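Local coordinates for protein EmGH1 (Erythrobacter marinus, PDB 5Z87) that probably hydrolyses beta-glucosidic bonds as a family 3 glycoside hydrolase, perhaps with xylosidase or arabinofuranosidase activity as well, at residues A[260-265]-A[302-307]; A[638-643]-A[660-665]; A[674-679]-A[768-773]; A[750-753]-A[759-762]. All coordinates share one frame; numbering follows the deposited sequence.

In the fold
From the N terminus, interaction 1 closes first: residues 260-265 and 302-307 bring two helical regions of the TIM-barrel-like N-terminal domain together across 36 intervening residues. Interaction 2 then closes a 16-residue loop without helix or strand, in the region between helix 607-615 and strand 671-678. Interaction 3 spans 88 residues and joins the two sheets of the fibronectin type III-like domain; within that span lies interaction 4, a short hairpin preceding strand 764-771. None of the loops cross. Val260 packs on Tyr641, linking interactions 1 and 2, and Gly663 meets Asp773, linking 2 and 3. Interactions 3 and 4 do not touch, their nearest atoms being about 5 Å apart.

Interaction 1. Residues A[260-265]-A[302-307]; sequences VVLPPF and DDWGFE
Trp304 reaches Leu262 and Phe265 with the outer carbons of its six-membered ring, met obliquely. CH2 of Trp304 is the common point, 3.8 Å from Phe265 CB and 3.9 Å from Leu262 CD2. Beside it, Trp304 CZ3 lies 3.8 Å from the carbonyl carbon C of Phe265, which shows that the indole meets the root of this residue rather than its ring. On the other flank, Trp304 CZ2 stands 4.1 Å from Leu262 CD1. All of this is apolar packing, with no hydrogen bond across the segments. The CA atoms of Phe265 and Trp304 are 9.9 Å apart, so the indole spans most of the separation between the backbones; its CG stands anti to the carbonyl carbon (chi1 -64°), which sends the ring toward 260-265. The contact lies in the TIM-barrel-like N-terminal domain, where helix 263-270 precedes strand 276-279 and helix 293-303 precedes strand 309-311, neighbours in the parallel sheet. With an alanine here instead of Trp304, Leu262 CD2 and Phe265 CB would probably lose their shared partner and a gap would open between the two helical regions. Further out, Trp304 also packs on Arg266, Ile269 and Thr270 of helix 263-270, while the Phe265 ring leads off to an edge-to-face pairing with Phe235. Leu262 touches Ala236 as well. Behind Trp304, Gly305 leaves helical geometry with a positive phi of 78°, and the chain is secured there by a hydrogen bond from Arg301 NH2 to Phe306 O.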
# COMPACT_ATOMS: atom_id res chain seq x y z
N VAL A 260 2.93 11.87 -10.56
CA VAL A 260 1.62 11.63 -9.95
C VAL A 260 1.24 12.75 -9.01
O VAL A 260 0.21 13.41 -9.19
CB VAL A 260 1.58 10.26 -9.21
CG1 VAL A 260 0.24 10.09 -8.53
CG2 VAL A 260 1.85 9.11 -10.16
N VAL A 261 2.05 12.98 -7.98
CA VAL A 261 1.62 13.77 -6.83
C VAL A 261 1.81 15.27 -7.09
O VAL A 261 0.92 16.07 -6.81
CB VAL A 261 2.40 13.30 -5.58
CG1 VAL A 261 2.05 14.14 -4.38
CG2 VAL A 261 2.11 11.81 -5.32
N LEU A 262 2.97 15.65 -7.62
CA LEU A 262 3.37 17.05 -7.83
C LEU A 262 2.68 17.81 -8.96
O LEU A 262 2.59 19.04 -8.85
CB LEU A 262 4.88 17.12 -8.07
CG LEU A 262 5.77 16.78 -6.87
CD1 LEU A 262 7.23 16.94 -7.25
CD2 LEU A 262 5.41 17.64 -5.66
N PRO A 263 2.24 17.19 -10.06
CA PRO A 263 1.78 17.99 -11.23
C PRO A 263 0.70 19.01 -10.87
O PRO A 263 0.71 20.13 -11.41
CB PRO A 263 1.27 16.93 -12.21
CG PRO A 263 2.15 15.73 -11.92
CD PRO A 263 2.37 15.75 -10.42
N PRO A 264 -0.26 18.68 -9.99
CA PRO A 264 -1.23 19.74 -9.62
C PRO A 264 -0.60 20.88 -8.84
O PRO A 264 -0.97 22.04 -9.05
CB PRO A 264 -2.29 18.99 -8.79
CG PRO A 264 -1.66 17.68 -8.43
CD PRO A 264 -0.71 17.35 -9.53
N PHE A 265 0.33 20.58 -7.93
CA PHE A 265 1.06 21.63 -7.24
C PHE A 265 1.88 22.45 -8.23
O PHE A 265 1.89 23.68 -8.18
CB PHE A 265 1.97 21.04 -6.17
CG PHE A 265 1.25 20.59 -4.92
CD1 PHE A 265 0.91 21.51 -3.93
CD2 PHE A 265 0.94 19.25 -4.72
CE1 PHE A 265 0.25 21.10 -2.78
CE2 PHE A 265 0.28 18.83 -3.58
CZ PHE A 265 -0.07 19.76 -2.60
N ASP A 302 13.66 26.48 -5.87
CA ASP A 302 14.68 26.50 -6.92
C ASP A 302 14.12 26.01 -8.25
O ASP A 302 14.30 26.67 -9.28
CB ASP A 302 15.89 25.65 -6.52
CG ASP A 302 16.65 26.21 -5.32
OD1 ASP A 302 16.36 27.36 -4.91
OD2 ASP A 302 17.52 25.49 -4.79
N ASP A 303 13.45 24.85 -8.27
CA ASP A 303 12.98 24.31 -9.54
C ASP A 303 11.80 25.11 -10.07
O ASP A 303 11.74 25.42 -11.27
CB ASP A 303 12.57 22.84 -9.40
CG ASP A 303 13.75 21.89 -9.27
OD1 ASP A 303 14.93 22.31 -9.38
OD2 ASP A 303 13.48 20.69 -9.07
N TRP A 304 10.82 25.41 -9.22
CA TRP A 304 9.58 26.02 -9.68
C TRP A 304 9.54 27.53 -9.56
O TRP A 304 8.66 28.15 -10.16
CB TRP A 304 8.38 25.47 -8.90
CG TRP A 304 8.12 23.99 -9.07
CD1 TRP A 304 8.75 23.13 -9.93
CD2 TRP A 304 7.16 23.22 -8.35
NE1 TRP A 304 8.24 21.86 -9.78
CE2 TRP A 304 7.26 21.89 -8.83
CE3 TRP A 304 6.23 23.52 -7.36
CZ2 TRP A 304 6.46 20.86 -8.33
CZ3 TRP A 304 5.43 22.49 -6.86
CH2 TRP A 304 5.55 21.17 -7.35
N GLY A 305 10.43 28.13 -8.76
CA GLY A 305 10.47 29.57 -8.65
C GLY A 305 9.40 30.18 -7.78
O GLY A 305 9.08 31.36 -7.97
N PHE A 306 8.85 29.42 -6.83
CA PHE A 306 7.81 29.94 -5.95
C PHE A 306 8.30 31.14 -5.15
O PHE A 306 9.38 31.11 -4.55
CB PHE A 306 7.35 28.83 -5.00
CG PHE A 306 6.21 29.23 -4.08
CD1 PHE A 306 5.05 29.80 -4.58
CD2 PHE A 306 6.29 28.97 -2.72
CE1 PHE A 306 3.99 30.13 -3.72
CE2 PHE A 306 5.26 29.29 -1.86
CZ PHE A 306 4.10 29.86 -2.37
N GLU A 307 7.48 32.19 -5.11
CA GLU A 307 7.82 33.39 -4.36
C GLU A 307 6.82 33.69 -3.26
O GLU A 307 6.98 34.69 -2.54
CB GLU A 307 7.97 34.57 -5.32
CG GLU A 307 9.34 34.53 -6.03
CD GLU A 307 9.45 35.43 -7.24
OE1 GLU A 307 8.42 35.97 -7.70
OE2 GLU A 307 10.58 35.59 -7.74

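Interaction 2. Residues A[638-643]-A[660-665]; sequences GYYYQK and YPFGHG
Tyr640 carries its ring between the backbone N and the carbonyl carbon (chi1 80°), whereas Phe662 places CG anti to its backbone N (chi1 173°); these settings bring the two rings into an offset stack. Their centroids are 4.6 Å apart and the planes are inclined by 26°. Tyr640 CD1 comes 3.5 Å from Phe662 CG, and Tyr640 CE1 lies 3.7 Å from Phe662 CD2, over one face of the phenylalanine. On the side of the Tyr640 ring plane away from Phe662, Tyr641 CD1 lies over a face, displaced toward the rim, so the ring has neighbours on both sides. The phenol is fixed at its far end too, Tyr640 OH being hydrogen-bonded to Asp200 OD1 and to Met725 N. Gln642 NE2 bonds Tyr639 O at 2.7 Å, on a lone pair. Phe662 sits in a type II beta turn from Pro661 to His664, closed by His664 N to Pro661 O at 3.1 Å. Both segments lie in the loop region between helix 607-615 and strand 671-678, within the family 3 C-terminal domain. Phe662 also packs on Val203 of helix 201-216, while its backbone is hydrogen-bonded to that of Ser774, just beyond strand 764-771.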
# COMPACT_ATOMS: atom_id res chain seq x y z
N GLY A 638 -6.58 0.36 -6.73
CA GLY A 638 -7.23 0.11 -8.00
C GLY A 638 -7.26 1.27 -8.98
O GLY A 638 -7.94 1.17 -10.01
N TYR A 639 -6.53 2.35 -8.71
CA TYR A 639 -6.55 3.49 -9.61
C TYR A 639 -6.12 3.05 -11.01
O TYR A 639 -5.25 2.19 -11.18
CB TYR A 639 -5.67 4.62 -9.08
CG TYR A 639 -4.23 4.22 -8.79
CD1 TYR A 639 -3.28 4.17 -9.81
CD2 TYR A 639 -3.82 3.92 -7.49
CE1 TYR A 639 -1.97 3.81 -9.55
CE2 TYR A 639 -2.52 3.56 -7.22
CZ TYR A 639 -1.58 3.50 -8.25
OH TYR A 639 -0.27 3.13 -7.99
N TYR A 640 -6.75 3.67 -12.02
CA TYR A 640 -6.71 3.13 -13.39
C TYR A 640 -5.31 3.17 -14.00
O TYR A 640 -5.00 2.30 -14.83
CB TYR A 640 -7.70 3.89 -14.30
CG TYR A 640 -7.18 5.22 -14.80
CD1 TYR A 640 -7.41 6.40 -14.09
CD2 TYR A 640 -6.44 5.31 -15.98
CE1 TYR A 640 -6.93 7.63 -14.56
CE2 TYR A 640 -5.94 6.50 -16.43
CZ TYR A 640 -6.19 7.66 -15.72
OH TYR A 640 -5.68 8.84 -16.20
N TYR A 641 -4.47 4.16 -13.66
CA TYR A 641 -3.22 4.33 -14.39
C TYR A 641 -2.14 3.41 -13.83
O TYR A 641 -1.05 3.87 -13.46
CB TYR A 641 -2.74 5.81 -14.39
CG TYR A 641 -2.85 6.48 -13.04
CD1 TYR A 641 -4.07 7.00 -12.61
CD2 TYR A 641 -1.76 6.58 -12.19
CE1 TYR A 641 -4.19 7.60 -11.37
CE2 TYR A 641 -1.87 7.17 -10.94
CZ TYR A 641 -3.09 7.69 -10.54
OH TYR A 641 -3.22 8.29 -9.31
N GLN A 642 -2.46 2.11 -13.76
CA GLN A 642 -1.51 1.13 -13.27
C GLN A 642 -0.31 1.04 -14.21
O GLN A 642 -0.42 1.31 -15.41
CB GLN A 642 -2.17 -0.25 -13.15
CG GLN A 642 -3.33 -0.33 -12.16
CD GLN A 642 -2.86 -0.24 -10.73
OE1 GLN A 642 -1.90 -0.91 -10.34
NE2 GLN A 642 -3.50 0.62 -9.93
N LYS A 643 0.83 0.64 -13.65
CA LYS A 643 1.96 0.19 -14.46
C LYS A 643 1.53 -1.08 -15.18
O LYS A 643 0.51 -1.66 -14.81
CB LYS A 643 3.17 -0.05 -13.55
CG LYS A 643 3.65 1.19 -12.81
CD LYS A 643 3.99 2.30 -13.79
CE LYS A 643 4.82 3.39 -13.13
NZ LYS A 643 6.14 2.81 -12.76
N TYR A 660 -16.85 0.02 -10.93
CA TYR A 660 -17.02 1.03 -11.97
C TYR A 660 -15.65 1.60 -12.29
O TYR A 660 -14.87 1.92 -11.37
CB TYR A 660 -17.97 2.16 -11.52
CG TYR A 660 -19.29 1.72 -10.92
CD1 TYR A 660 -20.35 1.30 -11.72
CD2 TYR A 660 -19.49 1.75 -9.55
CE1 TYR A 660 -21.57 0.90 -11.17
CE2 TYR A 660 -20.71 1.36 -8.98
CZ TYR A 660 -21.73 0.94 -9.80
OH TYR A 660 -22.93 0.56 -9.23
N PRO A 661 -15.30 1.75 -13.56
CA PRO A 661 -13.98 2.28 -13.90
C PRO A 661 -13.95 3.80 -13.82
O PRO A 661 -14.98 4.48 -13.87
CB PRO A 661 -13.78 1.81 -15.34
CG PRO A 661 -15.17 1.74 -15.90
CD PRO A 661 -16.04 1.30 -14.75
N PHE A 662 -12.73 4.32 -13.68
CA PHE A 662 -12.52 5.76 -13.76
C PHE A 662 -13.17 6.33 -15.02
O PHE A 662 -13.04 5.77 -16.11
CB PHE A 662 -11.02 6.09 -13.76
CG PHE A 662 -10.72 7.56 -14.00
CD1 PHE A 662 -10.65 8.46 -12.94
CD2 PHE A 662 -10.52 8.04 -15.29
CE1 PHE A 662 -10.39 9.79 -13.16
CE2 PHE A 662 -10.25 9.37 -15.51
CZ PHE A 662 -10.18 10.26 -14.45
N GLY A 663 -13.87 7.46 -14.85
CA GLY A 663 -14.54 8.12 -15.96
C GLY A 663 -15.92 7.59 -16.31
O GLY A 663 -16.50 8.05 -17.30
N HIS A 664 -16.46 6.65 -15.54
CA HIS A 664 -17.73 6.01 -15.84
C HIS A 664 -18.90 6.90 -15.45
O HIS A 664 -18.93 7.44 -14.35
CB HIS A 664 -17.82 4.68 -15.09
CG HIS A 664 -19.18 4.06 -15.11
ND1 HIS A 664 -19.65 3.32 -16.17
CD2 HIS A 664 -20.16 4.04 -14.17
CE1 HIS A 664 -20.87 2.89 -15.90
NE2 HIS A 664 -21.21 3.31 -14.70
N GLY A 665 -19.87 7.02 -16.35
CA GLY A 665 -21.13 7.67 -16.04
C GLY A 665 -22.12 7.50 -17.17
O GLY A 665 -21.74 7.64 -18.34

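Interaction 3. Residues A[674-679]-A[768-773]; sequences GAPQAE and IMAGPD
Pro676 and Ala770 mark the closest backbone approach, their CA atoms 5.8 Å apart, yet no hydrogen bond joins the segments directly. The reason is that they belong to different sheets: strand 671-678 pairs with 689-697, and strand 764-771 with 703-713 and 778-784. Near one end a water molecule lies 2.7 Å from Gly674 O and 2.9 Å from Ala770 O, between the two segments. The side-chain contact is made by the proline ring. Pro676 CB stands 4.0 Å from Ala770 CB, and its CD is equally near that methyl. CG instead leans toward the other backbone, 3.5 Å from Ile768 O. This is packing between the sheets of a beta sandwich, as expected of a fibronectin type III-like domain. Ile768 turns its CG2 branch, anti to its backbone N, to within 4.2 Å of Pro676 CB. A glycine in place of Pro676 would probably leave the Ala770 methyl and Ile768 CG2 without their facing partner and free the chain to turn. Val691 and Thr780 also touch Pro676, while Ile768 packs on Leu689 and Leu709. Met769 points away from the proline and packs on Tyr710 and Arg712 of strand 703-713.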
# COMPACT_ATOMS: atom_id res chain seq x y z
N GLY A 674 -16.49 7.79 -32.51
CA GLY A 674 -15.48 7.37 -33.46
C GLY A 674 -14.14 7.17 -32.78
O GLY A 674 -13.97 7.43 -31.59
N ALA A 675 -13.18 6.67 -33.56
CA ALA A 675 -11.82 6.48 -33.08
C ALA A 675 -11.08 7.82 -33.08
O ALA A 675 -11.40 8.71 -33.87
CB ALA A 675 -11.05 5.49 -33.98
N PRO A 676 -10.10 7.99 -32.20
CA PRO A 676 -9.27 9.21 -32.26
C PRO A 676 -8.51 9.24 -33.57
O PRO A 676 -8.03 8.22 -34.06
CB PRO A 676 -8.34 9.08 -31.05
CG PRO A 676 -8.28 7.58 -30.79
CD PRO A 676 -9.68 7.10 -31.10
N GLN A 677 -8.45 10.43 -34.17
CA GLN A 677 -7.75 10.66 -35.43
C GLN A 677 -6.66 11.69 -35.18
O GLN A 677 -6.95 12.83 -34.80
CB GLN A 677 -8.70 11.16 -36.52
CG GLN A 677 -9.91 10.27 -36.78
CD GLN A 677 -10.44 10.44 -38.20
OE1 GLN A 677 -11.56 10.92 -38.41
NE2 GLN A 677 -9.64 10.04 -39.18
N ALA A 678 -5.41 11.29 -35.38
CA ALA A 678 -4.30 12.22 -35.27
C ALA A 678 -4.05 12.84 -36.63
O ALA A 678 -4.18 12.18 -37.66
CB ALA A 678 -3.03 11.52 -34.77
N GLU A 679 -3.69 14.13 -36.62
CA GLU A 679 -3.45 14.87 -37.85
C GLU A 679 -2.22 14.35 -38.59
O GLU A 679 -2.15 14.46 -39.82
CB GLU A 679 -3.31 16.36 -37.54
CG GLU A 679 -3.03 17.25 -38.73
CD GLU A 679 -3.17 18.73 -38.40
OE1 GLU A 679 -2.92 19.11 -37.23
OE2 GLU A 679 -3.56 19.51 -39.29
N ILE A 768 -2.74 6.60 -28.63
CA ILE A 768 -3.69 7.64 -28.26
C ILE A 768 -5.07 7.01 -28.21
O ILE A 768 -5.47 6.34 -29.16
CB ILE A 768 -3.65 8.83 -29.25
CG1 ILE A 768 -2.31 9.56 -29.15
CG2 ILE A 768 -4.78 9.79 -28.97
CD1 ILE A 768 -2.09 10.54 -30.27
N MET A 769 -5.77 7.19 -27.10
CA MET A 769 -7.04 6.53 -26.85
C MET A 769 -8.12 7.55 -26.53
O MET A 769 -7.85 8.59 -25.92
CB MET A 769 -6.92 5.52 -25.71
CG MET A 769 -5.94 4.38 -25.99
SD MET A 769 -5.33 3.64 -24.46
CE MET A 769 -4.00 4.75 -24.09
N ALA A 770 -9.35 7.25 -26.94
CA ALA A 770 -10.47 8.14 -26.68
C ALA A 770 -11.76 7.34 -26.53
O ALA A 770 -11.93 6.29 -27.15
CB ALA A 770 -10.63 9.19 -27.79
N GLY A 771 -12.65 7.84 -25.70
CA GLY A 771 -13.90 7.17 -25.42
C GLY A 771 -14.64 7.86 -24.28
O GLY A 771 -14.17 8.86 -23.74
N PRO A 772 -15.81 7.33 -23.91
CA PRO A 772 -16.62 7.95 -22.85
C PRO A 772 -16.19 7.60 -21.42
O PRO A 772 -16.80 8.09 -20.47
CB PRO A 772 -18.02 7.40 -23.14
CG PRO A 772 -17.77 6.05 -23.81
CD PRO A 772 -16.53 6.26 -24.63
N ASP A 773 -15.17 6.76 -21.25
CA ASP A 773 -14.62 6.41 -19.94
C ASP A 773 -13.32 5.64 -20.20
O ASP A 773 -12.98 5.35 -21.34
CB ASP A 773 -15.61 5.59 -19.10
CG ASP A 773 -16.06 4.30 -19.78
OD1 ASP A 773 -15.19 3.47 -20.12
OD2 ASP A 773 -17.28 4.11 -19.97
O HOH W 1 -13.83 5.99 -29.30

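Interaction 4. Residues A[750-753]-A[759-762]; sequences FGYR and LLVE
From CB, the Tyr752 side chain slants across that of Leu760, its CG lying between the backbone N and the carbonyl carbon (chi1 78°). Along the ring, Tyr752 CE1 comes 3.9 Å from Glu762 OE1, whose carboxylate plane is turned 89° to the ring. Next, Tyr752 CZ meets Leu760 CD1 at 3.8 Å, and at the tip Tyr752 OH is 3.6 Å from the same methyl. That hydroxyl is hydrogen-bonded to Ser717 OG, which also bonds Glu762 OE1, so one serine ties both polar ends. The backbones form a short antiparallel beta hairpin, with Tyr752 and Leu760 as its hydrogen-bonded pair. Leu760 N donates to Tyr752 O at 2.7 Å, nearly straight at 168°, and Tyr752 N to Leu760 O at 3.0 Å. Before the pair, Gly751 CA is 3.0 Å from Leu760 O, where a side chain would clash. Arg753 and Leu759, the non-hydrogen-bonded pair, point to the other face, where Leu759 CB lies over one face of the guanidinium, 4.2 Å from NH1 of Arg753; that NH1 bonds Gly757 O. Tyr752 further packs on Val255 of helix 254-261, and the Glu762 side chain lies about 5 Å from that of magnesium-binding Asp713.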
# COMPACT_ATOMS: atom_id res chain seq x y z
N PHE A 750 3.41 13.75 -23.86
CA PHE A 750 3.99 12.52 -24.37
C PHE A 750 5.19 12.04 -23.56
O PHE A 750 5.52 10.85 -23.62
CB PHE A 750 4.44 12.72 -25.81
CG PHE A 750 3.32 13.01 -26.76
CD1 PHE A 750 2.13 12.31 -26.68
CD2 PHE A 750 3.47 13.98 -27.75
CE1 PHE A 750 1.11 12.56 -27.58
CE2 PHE A 750 2.45 14.23 -28.65
CZ PHE A 750 1.27 13.52 -28.57
N GLY A 751 5.86 12.93 -22.83
CA GLY A 751 7.02 12.57 -22.06
C GLY A 751 6.69 12.41 -20.60
O GLY A 751 5.53 12.40 -20.19
N TYR A 752 7.73 12.27 -19.79
CA TYR A 752 7.57 12.15 -18.35
C TYR A 752 8.78 12.77 -17.70
O TYR A 752 9.83 12.93 -18.33
CB TYR A 752 7.38 10.69 -17.92
CG TYR A 752 8.66 9.89 -17.87
CD1 TYR A 752 9.23 9.38 -19.03
CD2 TYR A 752 9.29 9.65 -16.67
CE1 TYR A 752 10.42 8.65 -18.97
CE2 TYR A 752 10.46 8.92 -16.60
CZ TYR A 752 11.02 8.42 -17.74
OH TYR A 752 12.19 7.70 -17.64
N ARG A 753 8.64 13.13 -16.42
CA ARG A 753 9.70 13.80 -15.68
C ARG A 753 10.56 12.79 -14.94
O ARG A 753 10.03 11.86 -14.32
CB ARG A 753 9.09 14.80 -14.70
CG ARG A 753 8.33 15.91 -15.40
CD ARG A 753 8.12 17.11 -14.50
NE ARG A 753 7.37 18.13 -15.21
CZ ARG A 753 7.93 19.12 -15.90
NH1 ARG A 753 9.25 19.24 -15.95
NH2 ARG A 753 7.17 19.99 -16.55
N LEU A 759 11.93 17.03 -17.95
CA LEU A 759 11.02 16.38 -18.89
C LEU A 759 11.81 15.57 -19.92
O LEU A 759 12.62 16.13 -20.66
CB LEU A 759 10.15 17.41 -19.58
CG LEU A 759 9.16 16.85 -20.60
CD1 LEU A 759 8.04 16.01 -19.94
CD2 LEU A 759 8.58 18.01 -21.39
N LEU A 760 11.57 14.26 -19.96
CA LEU A 760 12.16 13.38 -20.96
C LEU A 760 11.12 13.09 -22.04
O LEU A 760 10.02 12.64 -21.73
CB LEU A 760 12.61 12.06 -20.33
CG LEU A 760 13.57 12.18 -19.15
CD1 LEU A 760 13.89 10.79 -18.55
CD2 LEU A 760 14.84 12.90 -19.60
N VAL A 761 11.49 13.34 -23.29
CA VAL A 761 10.68 12.93 -24.44
C VAL A 761 11.54 11.99 -25.27
O VAL A 761 12.66 12.34 -25.65
CB VAL A 761 10.19 14.12 -25.27
CG1 VAL A 761 9.14 13.67 -26.27
CG2 VAL A 761 9.60 15.17 -24.36
N GLU A 762 11.03 10.79 -25.53
CA GLU A 762 11.85 9.78 -26.15
C GLU A 762 11.25 9.31 -27.47
O GLU A 762 10.02 9.21 -27.60
CB GLU A 762 12.03 8.59 -25.19
CG GLU A 762 12.70 9.02 -23.87
CD GLU A 762 12.55 8.04 -22.72
OE1 GLU A 762 13.17 8.30 -21.67
OE2 GLU A 762 11.82 7.03 -22.83
O HOH W 2 7.84 9.67 -24.80